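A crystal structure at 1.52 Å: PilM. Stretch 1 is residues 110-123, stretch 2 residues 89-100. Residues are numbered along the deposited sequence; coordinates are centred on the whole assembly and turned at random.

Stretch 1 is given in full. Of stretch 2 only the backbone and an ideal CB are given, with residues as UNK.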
ATOM      1  N   THR A 110     -15.258   7.727  -3.896  1.00 13.09           N
ATOM      2  CA  THR A 110     -14.488   8.235  -5.027  1.00 11.30           C
ATOM      3  C   THR A 110     -12.985   8.240  -4.740  1.00 13.08           C
ATOM      4  O   THR A 110     -12.536   8.912  -3.824  1.00 17.25           O
ATOM      5  CB  THR A 110     -14.902   9.685  -5.399  1.00 11.61           C
ATOM      6  OG1 THR A 110     -16.334   9.755  -5.507  1.00 20.65           O
ATOM      7  CG2 THR A 110     -14.247  10.134  -6.721  1.00 19.72           C
ATOM      8  N   LEU A 111     -12.222   7.496  -5.538  1.00 12.65           N
ATOM      9  CA  LEU A 111     -10.797   7.371  -5.334  1.00 13.09           C
ATOM     10  C   LEU A 111     -10.057   8.581  -5.876  1.00 13.60           C
ATOM     11  O   LEU A 111     -10.428   9.158  -6.902  1.00 12.51           O
ATOM     12  CB  LEU A 111     -10.281   6.137  -6.076  1.00 13.71           C
ATOM     13  CG  LEU A 111     -10.527   4.796  -5.461  1.00 19.34           C
ATOM     14  CD1 LEU A 111      -9.886   3.809  -6.403  1.00 16.04           C
ATOM     15  CD2 LEU A 111      -9.815   4.731  -4.112  1.00 15.90           C
ATOM     16  N   PRO A 112      -8.932   8.936  -5.224  1.00 13.22           N
ATOM     17  CA  PRO A 112      -8.118   9.975  -5.855  1.00 12.89           C
ATOM     18  C   PRO A 112      -7.692   9.516  -7.262  1.00 13.25           C
ATOM     19  O   PRO A 112      -7.328   8.382  -7.455  1.00 13.51           O
ATOM     20  CB  PRO A 112      -6.876  10.048  -4.943  1.00 13.16           C
ATOM     21  CG  PRO A 112      -7.349   9.602  -3.606  1.00 14.57           C
ATOM     22  CD  PRO A 112      -8.474   8.578  -3.868  1.00 13.62           C
ATOM     23  N   ALA A 113      -7.671  10.427  -8.221  1.00 11.80           N
ATOM     24  CA  ALA A 113      -7.375  10.077  -9.600  1.00 11.70           C
ATOM     25  C   ALA A 113      -5.925   9.678  -9.805  1.00 10.76           C
ATOM     26  O   ALA A 113      -5.565   9.162 -10.861  1.00 13.15           O
ATOM     27  CB  ALA A 113      -7.695  11.248 -10.526  1.00 13.02           C
ATOM     28  N   VAL A 114      -5.072   9.937  -8.830  1.00  9.80           N
ATOM     29  CA  VAL A 114      -3.669   9.561  -8.990  1.00  9.51           C
ATOM     30  C   VAL A 114      -3.314   8.153  -8.492  1.00 10.46           C
ATOM     31  O   VAL A 114      -2.143   7.770  -8.537  1.00 11.49           O
ATOM     32  CB  VAL A 114      -2.738  10.614  -8.367  1.00  9.90           C
ATOM     33  CG1 VAL A 114      -3.028  11.928  -9.012  1.00 11.75           C
ATOM     34  CG2 VAL A 114      -2.951  10.685  -6.867  1.00 13.94           C
ATOM     35  N   ILE A 115      -4.309   7.378  -8.079  1.00  9.75           N
ATOM     36  CA  ILE A 115      -4.034   5.986  -7.751  1.00 12.14           C
ATOM     37  C   ILE A 115      -4.218   5.102  -8.985  1.00 12.28           C
ATOM     38  O   ILE A 115      -5.276   5.128  -9.613  1.00 12.98           O
ATOM     39  CB  ILE A 115      -4.926   5.549  -6.659  1.00 12.73           C
ATOM     40  CG1 ILE A 115      -4.678   6.470  -5.445  1.00 16.02           C
ATOM     41  CG2 ILE A 115      -4.631   4.089  -6.364  1.00 15.14           C
ATOM     42  CD1 ILE A 115      -5.613   6.219  -4.360  1.00 15.98           C
ATOM     43  N   PRO A 116      -3.196   4.325  -9.341  1.00 11.40           N
ATOM     44  CA  PRO A 116      -3.327   3.519 -10.563  1.00 12.80           C
ATOM     45  C   PRO A 116      -4.186   2.257 -10.364  1.00 12.93           C
ATOM     46  O   PRO A 116      -4.460   1.867  -9.228  1.00 11.73           O
ATOM     47  CB  PRO A 116      -1.865   3.139 -10.914  1.00 14.06           C
ATOM     48  CG  PRO A 116      -1.030   3.553  -9.699  1.00 15.74           C
ATOM     49  CD  PRO A 116      -1.923   4.072  -8.634  1.00 13.68           C
ATOM     50  N   ASP A 117      -4.620   1.672 -11.481  1.00 12.17           N
ATOM     51  CA  ASP A 117      -5.336   0.422 -11.471  1.00 13.38           C
ATOM     52  C   ASP A 117      -4.364  -0.714 -11.179  1.00 12.94           C
ATOM     53  O   ASP A 117      -3.141  -0.550 -11.285  1.00 12.40           O
ATOM     54  CB  ASP A 117      -5.978   0.193 -12.833  1.00 16.81           C
ATOM     55  CG  ASP A 117      -7.180   1.059 -13.049  1.00 21.21           C
ATOM     56  OD1 ASP A 117      -7.805   1.460 -12.035  1.00 19.37           O
ATOM     57  OD2 ASP A 117      -7.492   1.355 -14.231  1.00 20.13           O
ATOM     58  N   GLN A 118      -4.920  -1.871 -10.835  1.00 13.13           N
ATOM     59  CA  GLN A 118      -4.127  -3.098 -10.698  1.00 13.22           C
ATOM     60  C   GLN A 118      -3.136  -2.933  -9.555  1.00 12.60           C
ATOM     61  O   GLN A 118      -1.950  -3.322  -9.633  1.00 12.71           O
ATOM     62  CB  GLN A 118      -3.409  -3.449 -12.008  1.00 17.70           C
ATOM     63  CG  GLN A 118      -4.404  -3.523 -13.188  1.00 29.70           C
ATOM     64  CD  GLN A 118      -3.878  -4.271 -14.398  1.00 23.00           C
ATOM     65  OE1 GLN A 118      -2.702  -4.180 -14.761  1.00 30.74           O
ATOM     66  NE2 GLN A 118      -4.777  -5.025 -15.040  1.00 31.56           N
ATOM     67  N   VAL A 119      -3.627  -2.293  -8.478  1.00 12.03           N
ATOM     68  CA  VAL A 119      -2.886  -2.277  -7.208  1.00 10.31           C
ATOM     69  C   VAL A 119      -3.651  -2.934  -6.087  1.00 10.64           C
ATOM     70  O   VAL A 119      -4.880  -3.029  -6.132  1.00  9.81           O
ATOM     71  CB  VAL A 119      -2.473  -0.807  -6.769  1.00 12.03           C
ATOM     72  CG1 VAL A 119      -1.571  -0.164  -7.802  1.00 10.46           C
ATOM     73  CG2 VAL A 119      -3.667   0.077  -6.561  1.00 11.40           C
ATOM     74  N   ILE A 120      -2.899  -3.408  -5.090  1.00  8.61           N
ATOM     75  CA  ILE A 120      -3.492  -3.696  -3.802  1.00  8.28           C
ATOM     76  C   ILE A 120      -3.341  -2.475  -2.924  1.00  8.08           C
ATOM     77  O   ILE A 120      -2.251  -1.815  -2.929  1.00  7.80           O
ATOM     78  CB  ILE A 120      -2.802  -4.886  -3.131  1.00  9.45           C
ATOM     79  CG1 ILE A 120      -3.084  -6.188  -3.920  1.00  7.89           C
ATOM     80  CG2 ILE A 120      -3.296  -4.985  -1.656  1.00 10.66           C
ATOM     81  CD1 ILE A 120      -2.247  -7.372  -3.470  1.00 13.36           C
ATOM     82  N   ILE A 121      -4.407  -2.154  -2.195  1.00  7.54           N
ATOM     83  CA  ILE A 121      -4.444  -0.878  -1.494  1.00  8.23           C
ATOM     84  C   ILE A 121      -4.976  -0.984  -0.107  1.00  8.74           C
ATOM     85  O   ILE A 121      -5.762  -1.895   0.195  1.00  9.08           O
ATOM     86  CB  ILE A 121      -5.269   0.174  -2.305  1.00  9.61           C
ATOM     87  CG1 ILE A 121      -5.110   1.588  -1.727  1.00  9.09           C
ATOM     88  CG2 ILE A 121      -6.739  -0.262  -2.413  1.00  9.96           C
ATOM     89  CD1 ILE A 121      -5.331   2.631  -2.808  1.00 12.82           C
ATOM     90  N   TRP A 122      -4.440  -0.107   0.761  1.00  7.51           N
ATOM     91  CA  TRP A 122      -4.922  -0.011   2.141  1.00  7.69           C
ATOM     92  C   TRP A 122      -5.369   1.417   2.340  1.00  7.89           C
ATOM     93  O   TRP A 122      -4.626   2.371   1.992  1.00 10.10           O
ATOM     94  CB  TRP A 122      -3.772  -0.368   3.084  1.00  9.08           C
ATOM     95  CG  TRP A 122      -4.020  -0.194   4.585  1.00 10.93           C
ATOM     96  CD1 TRP A 122      -4.603  -1.096   5.417  1.00 10.42           C
ATOM     97  CD2 TRP A 122      -3.549   0.876   5.430  1.00  9.99           C
ATOM     98  NE1 TRP A 122      -4.563  -0.641   6.737  1.00 11.18           N
ATOM     99  CE2 TRP A 122      -3.926   0.564   6.761  1.00 10.53           C
ATOM    100  CE3 TRP A 122      -2.904   2.112   5.175  1.00  9.24           C
ATOM    101  CZ2 TRP A 122      -3.658   1.419   7.841  1.00 10.19           C
ATOM    102  CZ3 TRP A 122      -2.610   2.943   6.269  1.00  9.51           C
ATOM    103  CH2 TRP A 122      -2.972   2.597   7.552  1.00 11.82           C
ATOM    104  N   MET A 123      -6.595   1.597   2.778  1.00  7.80           N
ATOM    105  CA  MET A 123      -7.100   2.948   2.983  1.00  8.91           C
ATOM    106  C   MET A 123      -7.584   3.045   4.427  1.00  9.94           C
ATOM    107  O   MET A 123      -8.393   2.209   4.846  1.00 10.16           O
ATOM    108  CB  MET A 123      -8.273   3.227   2.031  1.00 10.38           C
ATOM    109  CG  MET A 123      -8.781   4.713   2.148  1.00 12.46           C
ATOM    110  SD  MET A 123     -10.399   5.109   1.342  1.00  9.00           S
ATOM    111  CE  MET A 123     -11.328   4.148   2.540  1.00 15.91           C
ATOM    112  N   UNK A  89      -4.227  -7.174   8.237  1.00  9.26           N
ATOM    113  CA  UNK A  89      -4.340  -5.970   7.381  1.00  9.73           C
ATOM    114  C   UNK A  89      -5.664  -5.967   6.627  1.00  9.71           C
ATOM    115  O   UNK A  89      -6.051  -6.965   6.034  1.00  9.45           O
ATOM    116  CB  UNK A  89      -3.178  -5.900   6.388  1.00  9.73           C
ATOM    117  N   UNK A  90      -6.360  -4.857   6.671  1.00  7.80           N
ATOM    118  CA  UNK A  90      -7.627  -4.753   5.927  1.00  8.08           C
ATOM    119  C   UNK A  90      -7.338  -4.099   4.583  1.00  8.21           C
ATOM    120  O   UNK A  90      -7.116  -2.881   4.499  1.00 10.88           O
ATOM    121  CB  UNK A  90      -8.673  -3.954   6.707  1.00  8.08           C
ATOM    122  N   UNK A  91      -7.392  -4.914   3.523  1.00  7.75           N
ATOM    123  CA  UNK A  91      -6.908  -4.572   2.212  1.00  8.13           C
ATOM    124  C   UNK A  91      -8.036  -4.560   1.173  1.00  9.98           C
ATOM    125  O   UNK A  91      -9.096  -5.115   1.413  1.00 11.04           O
ATOM    126  CB  UNK A  91      -5.810  -5.553   1.795  1.00  8.13           C
ATOM    127  N   UNK A  92      -7.756  -3.905   0.074  1.00  9.03           N
ATOM    128  CA  UNK A  92      -8.675  -3.761  -1.076  1.00  9.39           C
ATOM    129  C   UNK A  92      -7.877  -3.745  -2.377  1.00 11.12           C
ATOM    130  O   UNK A  92      -6.647  -3.948  -2.352  1.00 10.68           O
ATOM    131  CB  UNK A  92      -9.511  -2.485  -0.953  1.00  9.39           C
ATOM    132  N   UNK A  93      -8.597  -3.555  -3.491  1.00 11.48           N
ATOM    133  CA  UNK A  93      -8.037  -3.595  -4.838  1.00 12.42           C
ATOM    134  C   UNK A  93      -8.519  -2.407  -5.648  1.00 12.25           C
ATOM    135  O   UNK A  93      -9.561  -1.861  -5.352  1.00 10.99           O
ATOM    136  CB  UNK A  93      -8.409  -4.902  -5.541  1.00 12.42           C
ATOM    137  N   UNK A  94      -7.767  -1.978  -6.661  1.00 12.45           N
ATOM    138  CA  UNK A  94      -8.285  -0.934  -7.573  1.00 11.65           C
ATOM    139  C   UNK A  94      -8.231  -1.536  -8.946  1.00 11.24           C
ATOM    140  O   UNK A  94      -7.174  -2.018  -9.369  1.00 11.53           O
ATOM    141  CB  UNK A  94      -7.488   0.370  -7.501  1.00 11.65           C
ATOM    142  N   UNK A  95      -9.389  -1.528  -9.609  1.00 12.12           N
ATOM    143  CA  UNK A  95      -9.549  -2.071 -10.951  1.00 14.82           C
ATOM    144  C   UNK A  95     -10.475  -1.113 -11.728  1.00 15.65           C
ATOM    145  O   UNK A  95     -11.501  -0.644 -11.234  1.00 15.31           O
ATOM    146  CB  UNK A  95     -10.112  -3.493 -10.912  1.00 14.82           C
ATOM    147  N   UNK A  96     -10.066  -0.752 -12.936  1.00 15.31           N
ATOM    148  CA  UNK A  96     -10.855   0.193 -13.724  1.00 17.59           C
ATOM    149  C   UNK A  96     -11.323   1.454 -12.992  1.00 17.61           C
ATOM    150  O   UNK A  96     -12.457   1.877 -13.123  1.00 18.26           O
ATOM    151  CB  UNK A  96     -12.085  -0.535 -14.269  1.00 17.59           C
ATOM    152  N   UNK A  97     -10.400   2.051 -12.235  1.00 16.26           N
ATOM    153  CA  UNK A  97     -10.656   3.262 -11.483  1.00 16.44           C
ATOM    154  C   UNK A  97     -11.563   3.118 -10.277  1.00 17.20           C
ATOM    155  O   UNK A  97     -11.923   4.133  -9.670  1.00 18.34           O
ATOM    156  CB  UNK A  97     -11.260   4.306 -12.424  1.00 16.44           C
ATOM    157  N   UNK A  98     -11.930   1.882  -9.931  1.00 15.05           N
ATOM    158  CA  UNK A  98     -12.858   1.610  -8.829  1.00 15.63           C
ATOM    159  C   UNK A  98     -12.205   0.867  -7.670  1.00 12.89           C
ATOM    160  O   UNK A  98     -11.404  -0.069  -7.885  1.00 13.80           O
ATOM    161  CB  UNK A  98     -14.049   0.799  -9.343  1.00 15.63           C
ATOM    162  N   UNK A  99     -12.606   1.254  -6.458  1.00 11.79           N
ATOM    163  CA  UNK A  99     -12.175   0.545  -5.263  1.00 10.48           C
ATOM    164  C   UNK A  99     -13.050  -0.658  -5.068  1.00 11.87           C
ATOM    165  O   UNK A  99     -14.285  -0.534  -4.980  1.00 14.30           O
ATOM    166  CB  UNK A  99     -12.214   1.449  -4.029  1.00 10.48           C
ATOM    167  N   UNK A 100     -12.402  -1.819  -4.978  1.00 10.54           N
ATOM    168  CA  UNK A 100     -13.067  -3.134  -4.793  1.00 11.42           C
ATOM    169  C   UNK A 100     -12.611  -3.800  -3.506  1.00 11.99           C
ATOM    170  O   UNK A 100     -11.437  -3.780  -3.115  1.00 13.35           O
ATOM    171  CB  UNK A 100     -12.780  -4.058  -5.978  1.00 11.42           C
TER

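Position 89 points its CB sideways, 5.1 Å from Trp122 CD1, so stretch 1 sets few terms and many side chains would suit. It is Ala89. Position 90 is similar, its CB also 5.1 Å from Trp122 CD1; the closer approach is made by the backbone, whose O lies 3.2 Å from that CD1 atom. It is Leu90.

At position 91 the CB points sideways, 4.3 Å from Ile120 CG2, and Trp122 lies within reach. An apolar chain long enough to turn back would gain most. Leu91 does so: its CD2 comes to 4.0 Å from Trp122 CB.

Position 92 is fixed by a pair of backbone hydrogen bonds, its N to Ile121 O at 2.8 Å and Ile121 N to its O at 2.9 Å. Its CB lies on the same sheet face as Ile121, with Ile121 CG2 only 3.8 Å away, so a small apolar residue already makes contact. Ala92 is found, its CB 3.9 Å from that methyl.

Position 93 turns to the other face, beside Ile120. The CB is 4.0 Å from Val119 O, but stretch 1 sets no charge against it, so a long polar or an apolar chain could serve. Arg93 takes the place, and its NH2 forms a long salt bridge with OE1 of position 95 at 3.8 Å.

Position 94 is the most demanding. Its CB is 3.9 Å from Val119 CG2 and 4.3 Å from Leu111 CD1, with Pro116 O at 3.8 Å: a mostly apolar setting, one carbonyl close by, for a compact, perhaps branched side chain. Val94 (chi1 t) answers with both methyls: CG1 and CG2 each come to 3.8 Å from Leu111 CD1. CG2 also lies 3.9 Å from Ile121 CG2, and CG1 packs 3.4 Å from Asp117 OD1. Its O accepts from Gln118 N at 2.7 Å.

Position 95 points away, where polar residues are natural; it is Glu95, opening a type I' turn. Positions 96 and 97 both have positive phi, which suits Asn or Gly at the first and favours glycine at the second. They are Asn96 and Gly97. Asp117 OD1 accepts from Gly97 N at 2.7 Å.

Position 98 points away, so polar chains fit; Arg98 makes a weak NE bond to Gly97 O at 3.1 Å.

Position 99 points toward stretch 1, its CB 4.0 Å from Leu111 CG, asking for a sizeable apolar chain. Leu99 extends CD1 to 3.6 Å from Ile121 CG2. Position 100 is sideways and out of contact, so polar or apolar side chains would do; it is Leu100.

Stretch 2 (89-100) ALLARVENGRLL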
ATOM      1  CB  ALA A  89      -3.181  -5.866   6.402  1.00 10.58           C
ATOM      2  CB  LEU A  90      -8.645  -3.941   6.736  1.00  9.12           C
ATOM      3  CG  LEU A  90      -8.894  -4.495   8.115  1.00 11.00           C
ATOM      4  CD1 LEU A  90      -9.842  -3.532   8.900  1.00 12.27           C
ATOM      5  CD2 LEU A  90      -9.465  -5.898   8.036  1.00 12.71           C
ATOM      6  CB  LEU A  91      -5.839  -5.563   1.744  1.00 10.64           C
ATOM      7  CG  LEU A  91      -4.595  -5.623   2.646  1.00 11.42           C
ATOM      8  CD1 LEU A  91      -3.739  -6.812   2.316  1.00 12.62           C
ATOM      9  CD2 LEU A  91      -3.811  -4.302   2.593  1.00 12.06           C
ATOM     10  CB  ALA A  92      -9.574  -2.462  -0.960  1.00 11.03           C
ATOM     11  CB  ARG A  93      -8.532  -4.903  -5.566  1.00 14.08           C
ATOM     12  CG  ARG A  93      -7.812  -6.183  -5.196  1.00 26.85           C
ATOM     13  CD  ARG A  93      -8.642  -7.466  -5.496  1.00 19.05           C
ATOM     14  NE  ARG A  93      -9.328  -7.507  -6.794  1.00 26.88           N
ATOM     15  CZ  ARG A  93     -10.334  -8.341  -7.064  1.00 21.77           C
ATOM     16  NH1 ARG A  93     -10.774  -9.183  -6.131  1.00 27.70           N
ATOM     17  NH2 ARG A  93     -10.903  -8.336  -8.258  1.00 27.28           N
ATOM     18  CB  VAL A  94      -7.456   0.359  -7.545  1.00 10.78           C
ATOM     19  CG1 VAL A  94      -7.967   1.365  -8.613  1.00 11.64           C
ATOM     20  CG2 VAL A  94      -7.500   0.931  -6.091  1.00 11.58           C
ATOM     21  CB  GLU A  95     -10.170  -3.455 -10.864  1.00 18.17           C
ATOM     22  CG  GLU A  95     -10.417  -4.107 -12.179  1.00 48.71           C
ATOM     23  CD  GLU A  95     -10.841  -5.554 -11.989  1.00 21.56           C
ATOM     24  OE1 GLU A  95     -10.074  -6.314 -11.350  1.00 49.11           O
ATOM     25  OE2 GLU A  95     -11.940  -5.921 -12.466  1.00 49.40           O
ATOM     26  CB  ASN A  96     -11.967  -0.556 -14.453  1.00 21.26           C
ATOM     27  CG  ASN A  96     -11.400  -1.699 -15.289  1.00 41.56           C
ATOM     28  OD1 ASN A  96     -11.668  -2.862 -15.028  1.00 24.09           O
ATOM     29  ND2 ASN A  96     -10.536  -1.365 -16.248  1.00 23.84           N
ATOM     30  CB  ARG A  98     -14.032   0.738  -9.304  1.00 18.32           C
ATOM     31  CG  ARG A  98     -14.975   1.405 -10.309  1.00 40.97           C
ATOM     32  CD  ARG A  98     -15.566   2.703  -9.762  1.00 24.26           C
ATOM     33  NE  ARG A  98     -14.937   3.857 -10.381  1.00 42.71           N
ATOM     34  CZ  ARG A  98     -15.245   4.296 -11.596  1.00 28.16           C
ATOM     35  NH1 ARG A  98     -14.607   5.354 -12.095  1.00 43.14           N
ATOM     36  NH2 ARG A  98     -16.177   3.667 -12.314  1.00 43.15           N
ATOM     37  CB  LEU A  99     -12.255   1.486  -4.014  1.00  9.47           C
ATOM     38  CG  LEU A  99     -11.713   0.808  -2.718  1.00  6.12           C
ATOM     39  CD1 LEU A  99     -10.186   0.576  -2.898  1.00 10.58           C
ATOM     40  CD2 LEU A  99     -11.986   1.671  -1.437  1.00 11.63           C
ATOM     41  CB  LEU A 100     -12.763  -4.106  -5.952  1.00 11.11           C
ATOM     42  CG  LEU A 100     -13.041  -3.578  -7.386  1.00 11.01           C
ATOM     43  CD1 LEU A 100     -12.801  -4.775  -8.373  1.00 12.78           C
ATOM     44  CD2 LEU A 100     -14.455  -3.047  -7.509  1.00 12.46           C
TER
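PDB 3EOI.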